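Putative creatinine amidohydrolase (Bacteroides fragilis, PDB 3LUB) probably hydrolyses carbon-nitrogen bonds of linear amides at a site holding two zinc ions, as a member of the creatininase superfamily. Local coordinates at residues A76-P79 with G80-E83; I116-H120 with G121-F125; D162-G165 with E166-S170; T225-K228 with G229-V233. One frame throughout, in Å; residues are numbered along the deposited sequence.

In the fold
Each contact is local and made within one continuous run of chain, so the four follow in series and none nests in or crosses another. Contact 1 turns the loop between strand 66-68 and helix 92-108. Contact 2 leads from strand 113-118 into the loop before helix 126-135 and carries the zinc ligand H120. Contact 3 starts helix 166-175 and carries the zinc ligand E168. Contact 4 starts helix 226-249. A76 of contact 1 bonds H120 and N123 of contact 2. Water 2 joins contacts 2 and 3 at the metal site. The salt bridge from E166 to K228 ties the two helix starts together.

Contact 1. Residues A76-P79 with G80-E83; sequences AHNP and GQRE
The side chain of Q81 folds back over the turn and brings its amide oxygen to H77 and N78. Q81 OE1 accepts from N78 N at 2.9 Å, in the carbonyl plane and on a lone pair. The bond is nearly straight, with an N-H...O angle of 167°. H77 ND1 gives the same oxygen a second, weak bond of 3.3 Å. That oxygen lies at the edge of the H77 ring, near its plane, while ring and amide planes stand 81° apart. In the reverse direction Q81 N donates to N78 O at 3.1 Å. N78 and Q81 are thus joined twice, once through a side chain and once through the backbone.

Water adds a bridge. Water 1 donates to Q81 OE1 at 2.9 Å and makes a weak bond to N78 OD1, which R130 of a second subunit also bonds. Three donors therefore hold the Q81 oxygen. The other end of the amide is held as well, since Q81 NE2 bonds E32, a zinc ligand. The amide is fixed at both ends and probably helps to position that carboxylate.

CG of Q81 lies beside its own backbone N (chi1 -71°), and the chain then runs extended back to N78. G80 has a positive phi, which lets the chain reverse after P79.

The turn lies between strand 66-68 and helix 92-108, and its N78 and Q81 pack on W209 of helix 209-212.

Contact 2. Residues I116-H120 with G121-F125; sequences ILSGH and GGNNF. With ZN (zinc ion), chain B.
H120 O is gripped by two donors that come from opposite faces of its carbonyl plane. N123 N donates to H120 O at 3.1 Å, and S118 OG donates to H120 O at 3.0 Å. The first bond closes a type I beta turn from H120 to N123. S118 OG also accepts a weak bond of 3.3 Å from N123 ND2, whose stronger partner is G29 O.

With CG anti to the backbone N (chi1 174°), the H120 ring lies face-on to G122 CA, a CH-pi contact 3.8 Å from the ring centroid, and turns ND1 to a zinc ion. H120 ND1 binds the zinc at 2.3 Å; E32, D43 and water 2 complete the site. NE2 donates to A76 O, which with the zinc bond fixes the ring's rotation. N123 OD1 sits in plane at the ring edge, 3.3 Å from H120 CD2, and accepts from A76 N and Q95 NE2; its amide stands 79° to the ring.

I116 CG2 lies over one face of the F125 ring, 4.0 Å from its centroid, and S118 CB meets its edge. This puts a zinc ligand in the loop after the C-terminal end of a parallel strand, serving a creatininase-family two-zinc site.

Contact 3. Residues D162-G165 with E166-S170; sequences DHAG and ESETS. With ZN (zinc ion), chain C.
This is the start of helix 166-175, and it delivers a ligand to the second zinc ion. G165 holds the N-cap position. A164 N donates to E168 OE1 at 2.8 Å and meets that oxygen nearly along its C-O axis. E168 OE2 is the close ligand, binding the zinc at 1.9 Å. E168 OE1 is a longer second ligand, 2.7 Å from the same zinc. The carboxylate is thus an asymmetric bidentate ligand, tied also to the backbone before the helix.

G165 O accepts two bonds from T169, which reach it from opposite faces of its plane. T169 OG1 donates to G165 O at 2.6 Å, and T169 N donates to G165 O at 3.0 Å. T169 OG1 can do this because it lies beside its own backbone N (chi1 -55°). Water 3 links the helix start to the cap, accepting from G165 N at 2.9 Å and from E168 N.

H163 ND1 is 2.9 Å from water 2, which lies in the plane of the ring at its edge. Its NE2 bonds P33 O, so the ring is held from two sides. D162 and H163 form a classic beta bulge opposite V218.

Water 2 also lies 2.1 Å from this zinc and is shared with the neighbouring one. With H34 and D43 as the remaining protein ligands, the arrangement is that of a two-zinc site with a bridging water.

Contact 4. Residues T225-K228 with G229-V233; sequences TAEK and GERYV
The guanidinium of R231 carries the carboxylate of E227 on one face. E227 OE2 sits over the centre of that face, 3.1 Å above the plane. The two flat groups are stacked, their planes only 15° apart. The nearest charged atoms are E227 OE2 and R231 NH2 at 3.2 Å. This is a salt bridge by charge alone, since no N-H points at the oxygen. The two side chains run side by side in the same direction. Their first torsions differ, and this brings the two ends together from positions one helical turn apart.

Their backbones belong to the first turns of helix 226-249. T225 is the N-cap, and its OG1 accepts from K228 N at 3.0 Å in a nearly straight bond of 168°. E230 N donates to A226 O at 2.9 Å, and R231 N to E227 O at 3.1 Å. The first helical bond, from G229 N to T225 O, is weak at 3.3 Å.

K228 reaches out fully extended, and its NZ forms salt bridges with E166 and E157. Y232 OH bonds V150 O.

The E227-R231 pair lies on an exposed face. Because it lacks a directed N-H bond, it probably rests on charge attraction, which solvent would partly screen, and on the stacking of the two flat groups.

Contact 1. Residues A76-P79 with G80-E83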
loop_
_atom_site.group_PDB
_atom_site.type_symbol
_atom_site.label_atom_id
_atom_site.label_comp_id
_atom_site.label_asym_id
_atom_site.label_seq_id
_atom_site.Cartn_x
_atom_site.Cartn_y
_atom_site.Cartn_z
ATOM N N ALA F 76 1.497 -14.738 -12.646
ATOM C CA ALA F 76 1.387 -15.296 -11.309
ATOM C C ALA F 76 1.697 -16.786 -11.408
ATOM O O ALA F 76 0.995 -17.536 -12.132
ATOM C CB ALA F 76 -0.035 -15.110 -10.779
ATOM N N HIS F 77 2.677 -17.223 -10.617
ATOM C CA HIS F 77 3.233 -18.583 -10.707
ATOM C C HIS F 77 3.103 -19.406 -9.444
ATOM O O HIS F 77 2.695 -18.889 -8.395
ATOM C CB HIS F 77 4.688 -18.492 -11.157
ATOM C CG HIS F 77 4.794 -17.994 -12.546
ATOM N ND1 HIS F 77 4.283 -18.704 -13.607
ATOM C CD2 HIS F 77 5.195 -16.805 -13.044
ATOM C CE1 HIS F 77 4.437 -18.001 -14.713
ATOM N NE2 HIS F 77 4.985 -16.845 -14.400
ATOM N N ASN F 78 3.413 -20.703 -9.575
ATOM C CA ASN F 78 3.161 -21.654 -8.513
ATOM C C ASN F 78 4.387 -21.946 -7.687
ATOM O O ASN F 78 5.519 -21.683 -8.104
ATOM C CB ASN F 78 2.664 -23.000 -9.095
ATOM C CG ASN F 78 1.228 -22.973 -9.505
ATOM O OD1 ASN F 78 0.696 -21.928 -9.830
ATOM N ND2 ASN F 78 0.596 -24.137 -9.530
ATOM N N PRO F 79 4.163 -22.580 -6.528
ATOM C CA PRO F 79 5.290 -23.086 -5.773
ATOM C C PRO F 79 6.179 -24.027 -6.603
ATOM O O PRO F 79 5.686 -24.852 -7.377
ATOM C CB PRO F 79 4.624 -23.837 -4.613
ATOM C CG PRO F 79 3.264 -23.217 -4.490
ATOM C CD PRO F 79 2.868 -22.889 -5.883
ATOM N N GLY F 80 7.486 -23.871 -6.449
ATOM C CA GLY F 80 8.452 -24.626 -7.221
ATOM C C GLY F 80 8.847 -24.004 -8.556
ATOM O O GLY F 80 9.866 -24.401 -9.107
ATOM N N GLN F 81 8.054 -23.078 -9.085
ATOM C CA GLN F 81 8.386 -22.421 -10.357
ATOM C C GLN F 81 9.320 -21.241 -10.198
ATOM O O GLN F 81 10.081 -20.938 -11.109
ATOM C CB GLN F 81 7.152 -21.889 -11.084
ATOM C CG GLN F 81 6.224 -22.952 -11.702
ATOM C CD GLN F 81 5.176 -22.338 -12.611
ATOM O OE1 GLN F 81 4.221 -21.704 -12.159
ATOM N NE2 GLN F 81 5.364 -22.512 -13.907
ATOM N N ARG F 82 9.211 -20.527 -9.085
ATOM C CA ARG F 82 10.009 -19.337 -8.869
ATOM C C ARG F 82 11.524 -19.663 -8.830
ATOM O O ARG F 82 12.347 -18.867 -9.273
ATOM C CB ARG F 82 9.523 -18.679 -7.574
ATOM C CG ARG F 82 10.020 -17.273 -7.312
ATOM C CD ARG F 82 9.414 -16.694 -6.020
ATOM N NE ARG F 82 9.657 -17.511 -4.820
ATOM C CZ ARG F 82 9.663 -17.035 -3.563
ATOM N NH1 ARG F 82 9.457 -15.754 -3.296
ATOM N NH2 ARG F 82 9.901 -17.849 -2.543
ATOM N N GLU F 83 11.874 -20.844 -8.322
ATOM C CA GLU F 83 13.244 -21.310 -8.267
ATOM C C GLU F 83 13.812 -21.731 -9.637
ATOM O O GLU F 83 15.022 -21.903 -9.780
ATOM C CB GLU F 83 13.362 -22.478 -7.274
ATOM C CG GLU F 83 12.770 -23.805 -7.765
ATOM C CD GLU F 83 12.476 -24.797 -6.634
ATOM O OE1 GLU F 83 11.412 -24.664 -5.979
ATOM O OE2 GLU F 83 13.302 -25.712 -6.407
HETATM O O HOH W 1 1.441 -21.265 -13.019
#

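Contact 2. Residues I116-H120 with G121-F125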
loop_
_atom_site.group_PDB
_atom_site.type_symbol
_atom_site.label_atom_id
_atom_site.label_comp_id
_atom_site.label_asym_id
_atom_site.label_seq_id
_atom_site.Cartn_x
_atom_site.Cartn_y
_atom_site.Cartn_z
ATOM N N ILE F 116 -8.714 -8.089 -21.966
ATOM C CA ILE F 116 -7.479 -8.731 -21.527
ATOM C C ILE F 116 -7.459 -10.156 -22.079
ATOM O O ILE F 116 -8.313 -10.951 -21.727
ATOM C CB ILE F 116 -7.326 -8.779 -19.967
ATOM C CG1 ILE F 116 -7.448 -7.363 -19.361
ATOM C CG2 ILE F 116 -5.993 -9.404 -19.611
ATOM C CD1 ILE F 116 -7.761 -7.314 -17.861
ATOM N N LEU F 117 -6.520 -10.439 -22.995
ATOM C CA LEU F 117 -6.389 -11.774 -23.563
ATOM C C LEU F 117 -5.172 -12.463 -22.937
ATOM O O LEU F 117 -4.019 -12.175 -23.284
ATOM C CB LEU F 117 -6.267 -11.717 -25.100
ATOM C CG LEU F 117 -6.295 -13.059 -25.856
ATOM C CD1 LEU F 117 -7.581 -13.848 -25.588
ATOM C CD2 LEU F 117 -6.105 -12.846 -27.349
ATOM N N SER F 118 -5.438 -13.359 -21.995
ATOM C CA SER F 118 -4.376 -13.987 -21.249
ATOM C C SER F 118 -3.849 -15.235 -21.959
ATOM O O SER F 118 -4.583 -16.006 -22.546
ATOM C CB SER F 118 -4.816 -14.338 -19.811
ATOM O OG SER F 118 -3.704 -14.815 -19.036
ATOM N N GLY F 119 -2.537 -15.432 -21.842
ATOM C CA GLY F 119 -1.867 -16.633 -22.301
ATOM C C GLY F 119 -1.482 -17.539 -21.166
ATOM O O GLY F 119 -0.966 -18.612 -21.411
ATOM N N HIS F 120 -1.745 -17.128 -19.929
ATOM C CA HIS F 120 -1.303 -17.876 -18.764
ATOM C C HIS F 120 -2.476 -18.156 -17.800
ATOM O O HIS F 120 -3.111 -17.253 -17.304
ATOM C CB HIS F 120 -0.154 -17.113 -18.107
ATOM C CG HIS F 120 0.324 -17.694 -16.815
ATOM N ND1 HIS F 120 0.776 -18.988 -16.698
ATOM C CD2 HIS F 120 0.429 -17.145 -15.577
ATOM C CE1 HIS F 120 1.133 -19.214 -15.445
ATOM N NE2 HIS F 120 0.918 -18.117 -14.742
ATOM N N GLY F 121 -2.768 -19.427 -17.567
ATOM C CA GLY F 121 -3.892 -19.821 -16.715
ATOM C C GLY F 121 -3.752 -19.460 -15.236
ATOM O O GLY F 121 -4.739 -19.405 -14.524
ATOM N N GLY F 122 -2.522 -19.191 -14.794
ATOM C CA GLY F 122 -2.216 -18.673 -13.464
ATOM C C GLY F 122 -2.667 -17.251 -13.230
ATOM O O GLY F 122 -2.824 -16.865 -12.085
ATOM N N ASN F 123 -2.891 -16.487 -14.305
ATOM C CA ASN F 123 -3.445 -15.148 -14.193
ATOM C C ASN F 123 -4.969 -15.171 -13.974
ATOM O O ASN F 123 -5.700 -15.914 -14.621
ATOM C CB ASN F 123 -3.122 -14.303 -15.436
ATOM C CG ASN F 123 -1.631 -14.146 -15.689
ATOM O OD1 ASN F 123 -0.804 -14.196 -14.751
ATOM N ND2 ASN F 123 -1.270 -13.925 -16.966
ATOM N N ASN F 124 -5.420 -14.341 -13.047
ATOM C CA ASN F 124 -6.831 -14.212 -12.672
ATOM C C ASN F 124 -7.140 -12.723 -12.533
ATOM O O ASN F 124 -6.487 -12.040 -11.775
ATOM C CB ASN F 124 -7.083 -14.951 -11.351
ATOM C CG ASN F 124 -6.966 -16.478 -11.490
ATOM O OD1 ASN F 124 -7.751 -17.097 -12.212
ATOM N ND2 ASN F 124 -5.992 -17.087 -10.793
ATOM N N PHE F 125 -8.110 -12.234 -13.305
ATOM C CA PHE F 125 -8.394 -10.826 -13.426
ATOM C C PHE F 125 -9.762 -10.397 -12.928
ATOM O O PHE F 125 -10.088 -9.219 -13.030
ATOM C CB PHE F 125 -8.261 -10.391 -14.907
ATOM C CG PHE F 125 -6.888 -10.586 -15.457
ATOM C CD1 PHE F 125 -5.867 -9.708 -15.115
ATOM C CD2 PHE F 125 -6.593 -11.671 -16.276
ATOM C CE1 PHE F 125 -4.555 -9.908 -15.581
ATOM C CE2 PHE F 125 -5.280 -11.873 -16.739
ATOM C CZ PHE F 125 -4.271 -10.976 -16.382
HETATM ZN ZN ZN B . 1.765 -20.321 -18.297
HETATM O O HOH W 2 1.061 -22.091 -19.865
#

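Contact 3. Residues D162-G165 with E166-S170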
loop_
_atom_site.group_PDB
_atom_site.type_symbol
_atom_site.label_atom_id
_atom_site.label_comp_id
_atom_site.label_asym_id
_atom_site.label_seq_id
_atom_site.Cartn_x
_atom_site.Cartn_y
_atom_site.Cartn_z
ATOM N N ASP F 162 -1.695 -29.553 -20.110
ATOM C CA ASP F 162 -1.925 -28.362 -19.284
ATOM C C ASP F 162 -0.871 -27.265 -19.489
ATOM O O ASP F 162 -1.201 -26.095 -19.402
ATOM C CB ASP F 162 -1.967 -28.719 -17.785
ATOM C CG ASP F 162 -3.150 -29.608 -17.411
ATOM O OD1 ASP F 162 -4.245 -29.452 -18.012
ATOM O OD2 ASP F 162 -2.979 -30.463 -16.504
ATOM N N HIS F 163 0.387 -27.623 -19.731
ATOM C CA HIS F 163 1.440 -26.615 -19.818
ATOM C C HIS F 163 2.557 -27.062 -20.754
ATOM O O HIS F 163 3.190 -28.082 -20.507
ATOM C CB HIS F 163 1.986 -26.319 -18.423
ATOM C CG HIS F 163 3.091 -25.324 -18.420
ATOM N ND1 HIS F 163 2.890 -23.993 -18.710
ATOM C CD2 HIS F 163 4.413 -25.461 -18.180
ATOM C CE1 HIS F 163 4.041 -23.355 -18.646
ATOM N NE2 HIS F 163 4.980 -24.216 -18.321
ATOM N N ALA F 164 2.803 -26.289 -21.816
ATOM C CA ALA F 164 3.887 -26.596 -22.763
ATOM C C ALA F 164 3.647 -27.964 -23.435
ATOM O O ALA F 164 4.586 -28.673 -23.767
ATOM C CB ALA F 164 5.253 -26.600 -22.054
ATOM N N GLY F 165 2.389 -28.316 -23.611
ATOM C CA GLY F 165 1.997 -29.629 -24.084
ATOM C C GLY F 165 1.763 -29.578 -25.561
ATOM O O GLY F 165 2.369 -28.770 -26.252
ATOM N N GLU F 166 0.865 -30.426 -26.048
ATOM C CA GLU F 166 0.693 -30.588 -27.475
ATOM C C GLU F 166 0.100 -29.369 -28.093
ATOM O O GLU F 166 0.540 -28.951 -29.145
ATOM C CB GLU F 166 -0.156 -31.832 -27.803
ATOM C CG GLU F 166 -0.084 -32.252 -29.288
ATOM C CD GLU F 166 -0.934 -33.481 -29.596
ATOM O OE1 GLU F 166 -0.864 -34.451 -28.824
ATOM O OE2 GLU F 166 -1.666 -33.455 -30.599
ATOM N N SER F 167 -0.906 -28.796 -27.453
ATOM C CA SER F 167 -1.606 -27.642 -27.976
ATOM C C SER F 167 -0.743 -26.375 -28.037
ATOM O O SER F 167 -0.739 -25.661 -29.061
ATOM C CB SER F 167 -2.854 -27.374 -27.120
ATOM O OG SER F 167 -2.526 -27.343 -25.737
ATOM N N GLU F 168 -0.076 -26.047 -26.927
ATOM C CA GLU F 168 0.790 -24.866 -26.912
ATOM C C GLU F 168 1.946 -25.058 -27.892
ATOM O O GLU F 168 2.368 -24.106 -28.559
ATOM C CB GLU F 168 1.345 -24.572 -25.509
ATOM C CG GLU F 168 0.564 -23.523 -24.739
ATOM C CD GLU F 168 1.250 -23.033 -23.469
ATOM O OE1 GLU F 168 1.964 -23.829 -22.822
ATOM O OE2 GLU F 168 1.009 -21.848 -23.088
ATOM N N THR F 169 2.506 -26.268 -27.937
ATOM C CA THR F 169 3.615 -26.532 -28.866
ATOM C C THR F 169 3.157 -26.395 -30.312
ATOM O O THR F 169 3.850 -25.787 -31.108
ATOM C CB THR F 169 4.263 -27.902 -28.664
ATOM O OG1 THR F 169 4.671 -28.033 -27.297
ATOM C CG2 THR F 169 5.470 -28.026 -29.542
ATOM N N SER F 170 1.986 -26.930 -30.638
ATOM C CA SER F 170 1.467 -26.874 -32.005
ATOM C C SER F 170 1.252 -25.452 -32.440
ATOM O O SER F 170 1.603 -25.106 -33.552
ATOM C CB SER F 170 0.140 -27.655 -32.170
ATOM O OG SER F 170 0.325 -29.048 -31.991
HETATM ZN ZN ZN C . 2.052 -21.396 -21.567
HETATM O O HOH W 2 1.061 -22.091 -19.865
HETATM O O HOH W 3 -0.180 -27.040 -23.862
#

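Contact 4. Residues T225-K228 with G229-V233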
loop_
_atom_site.group_PDB
_atom_site.type_symbol
_atom_site.label_atom_id
_atom_site.label_comp_id
_atom_site.label_asym_id
_atom_site.label_seq_id
_atom_site.Cartn_x
_atom_site.Cartn_y
_atom_site.Cartn_z
ATOM N N THR F 225 2.215 -30.570 -34.147
ATOM C CA THR F 225 2.575 -30.179 -35.503
ATOM C C THR F 225 2.063 -28.759 -35.774
ATOM O O THR F 225 1.107 -28.331 -35.154
ATOM C CB THR F 225 1.963 -31.152 -36.578
ATOM O OG1 THR F 225 0.549 -30.951 -36.694
ATOM C CG2 THR F 225 2.219 -32.601 -36.244
ATOM N N ALA F 226 2.697 -28.044 -36.711
ATOM C CA ALA F 226 2.244 -26.736 -37.155
ATOM C C ALA F 226 0.796 -26.754 -37.662
ATOM O O ALA F 226 0.014 -25.835 -37.422
ATOM C CB ALA F 226 3.186 -26.191 -38.277
ATOM N N GLU F 227 0.436 -27.802 -38.384
ATOM C CA GLU F 227 -0.915 -27.923 -38.912
ATOM C C GLU F 227 -1.979 -28.108 -37.857
ATOM O O GLU F 227 -3.051 -27.547 -37.965
ATOM C CB GLU F 227 -1.003 -29.117 -39.871
ATOM C CG GLU F 227 -2.377 -29.239 -40.499
ATOM C CD GLU F 227 -2.442 -30.302 -41.549
ATOM O OE1 GLU F 227 -1.751 -30.168 -42.588
ATOM O OE2 GLU F 227 -3.194 -31.276 -41.324
ATOM N N LYS F 228 -1.715 -28.933 -36.855
ATOM C CA LYS F 228 -2.656 -28.996 -35.739
ATOM C C LYS F 228 -2.887 -27.610 -35.118
ATOM O O LYS F 228 -4.003 -27.266 -34.795
ATOM C CB LYS F 228 -2.194 -29.970 -34.670
ATOM C CG LYS F 228 -2.291 -31.440 -35.029
ATOM C CD LYS F 228 -1.721 -32.252 -33.900
ATOM C CE LYS F 228 -1.944 -33.702 -34.069
ATOM N NZ LYS F 228 -1.179 -34.546 -33.076
ATOM N N GLY F 229 -1.830 -26.822 -34.980
ATOM C CA GLY F 229 -1.903 -25.482 -34.374
ATOM C C GLY F 229 -2.699 -24.528 -35.241
ATOM O O GLY F 229 -3.542 -23.770 -34.758
ATOM N N GLU F 230 -2.438 -24.601 -36.546
ATOM C CA GLU F 230 -3.138 -23.770 -37.536
ATOM C C GLU F 230 -4.626 -23.985 -37.501
ATOM O O GLU F 230 -5.402 -23.014 -37.582
ATOM C CB GLU F 230 -2.617 -24.069 -38.936
ATOM C CG GLU F 230 -3.336 -23.323 -40.034
ATOM C CD GLU F 230 -2.738 -23.626 -41.407
ATOM O OE1 GLU F 230 -2.411 -24.811 -41.690
ATOM O OE2 GLU F 230 -2.575 -22.665 -42.190
ATOM N N ARG F 231 -5.036 -25.247 -37.397
ATOM C CA ARG F 231 -6.459 -25.577 -37.405
ATOM C C ARG F 231 -7.221 -25.172 -36.135
ATOM O O ARG F 231 -8.364 -24.726 -36.204
ATOM C CB ARG F 231 -6.638 -27.070 -37.689
ATOM C CG ARG F 231 -6.097 -27.396 -39.045
ATOM C CD ARG F 231 -6.488 -28.738 -39.523
ATOM N NE ARG F 231 -6.043 -28.898 -40.901
ATOM C CZ ARG F 231 -6.139 -30.026 -41.601
ATOM N NH1 ARG F 231 -6.688 -31.126 -41.070
ATOM N NH2 ARG F 231 -5.682 -30.047 -42.847
ATOM N N TYR F 232 -6.586 -25.362 -34.994
ATOM C CA TYR F 232 -7.110 -24.924 -33.719
ATOM C C TYR F 232 -7.275 -23.418 -33.642
ATOM O O TYR F 232 -8.266 -22.955 -33.090
ATOM C CB TYR F 232 -6.201 -25.410 -32.596
ATOM C CG TYR F 232 -6.643 -25.142 -31.164
ATOM C CD1 TYR F 232 -7.962 -25.383 -30.735
ATOM C CD2 TYR F 232 -5.722 -24.707 -30.221
ATOM C CE1 TYR F 232 -8.334 -25.166 -29.429
ATOM C CE2 TYR F 232 -6.092 -24.502 -28.908
ATOM C CZ TYR F 232 -7.394 -24.713 -28.520
ATOM O OH TYR F 232 -7.729 -24.470 -27.216
ATOM N N VAL F 233 -6.324 -22.630 -34.152
ATOM C CA VAL F 233 -6.427 -21.172 -33.968
ATOM C C VAL F 233 -7.458 -20.565 -34.869
ATOM O O VAL F 233 -8.029 -19.529 -34.518
ATOM C CB VAL F 233 -5.056 -20.389 -34.050
ATOM C CG1 VAL F 233 -4.057 -20.934 -32.999
ATOM C CG2 VAL F 233 -4.463 -20.361 -35.463
#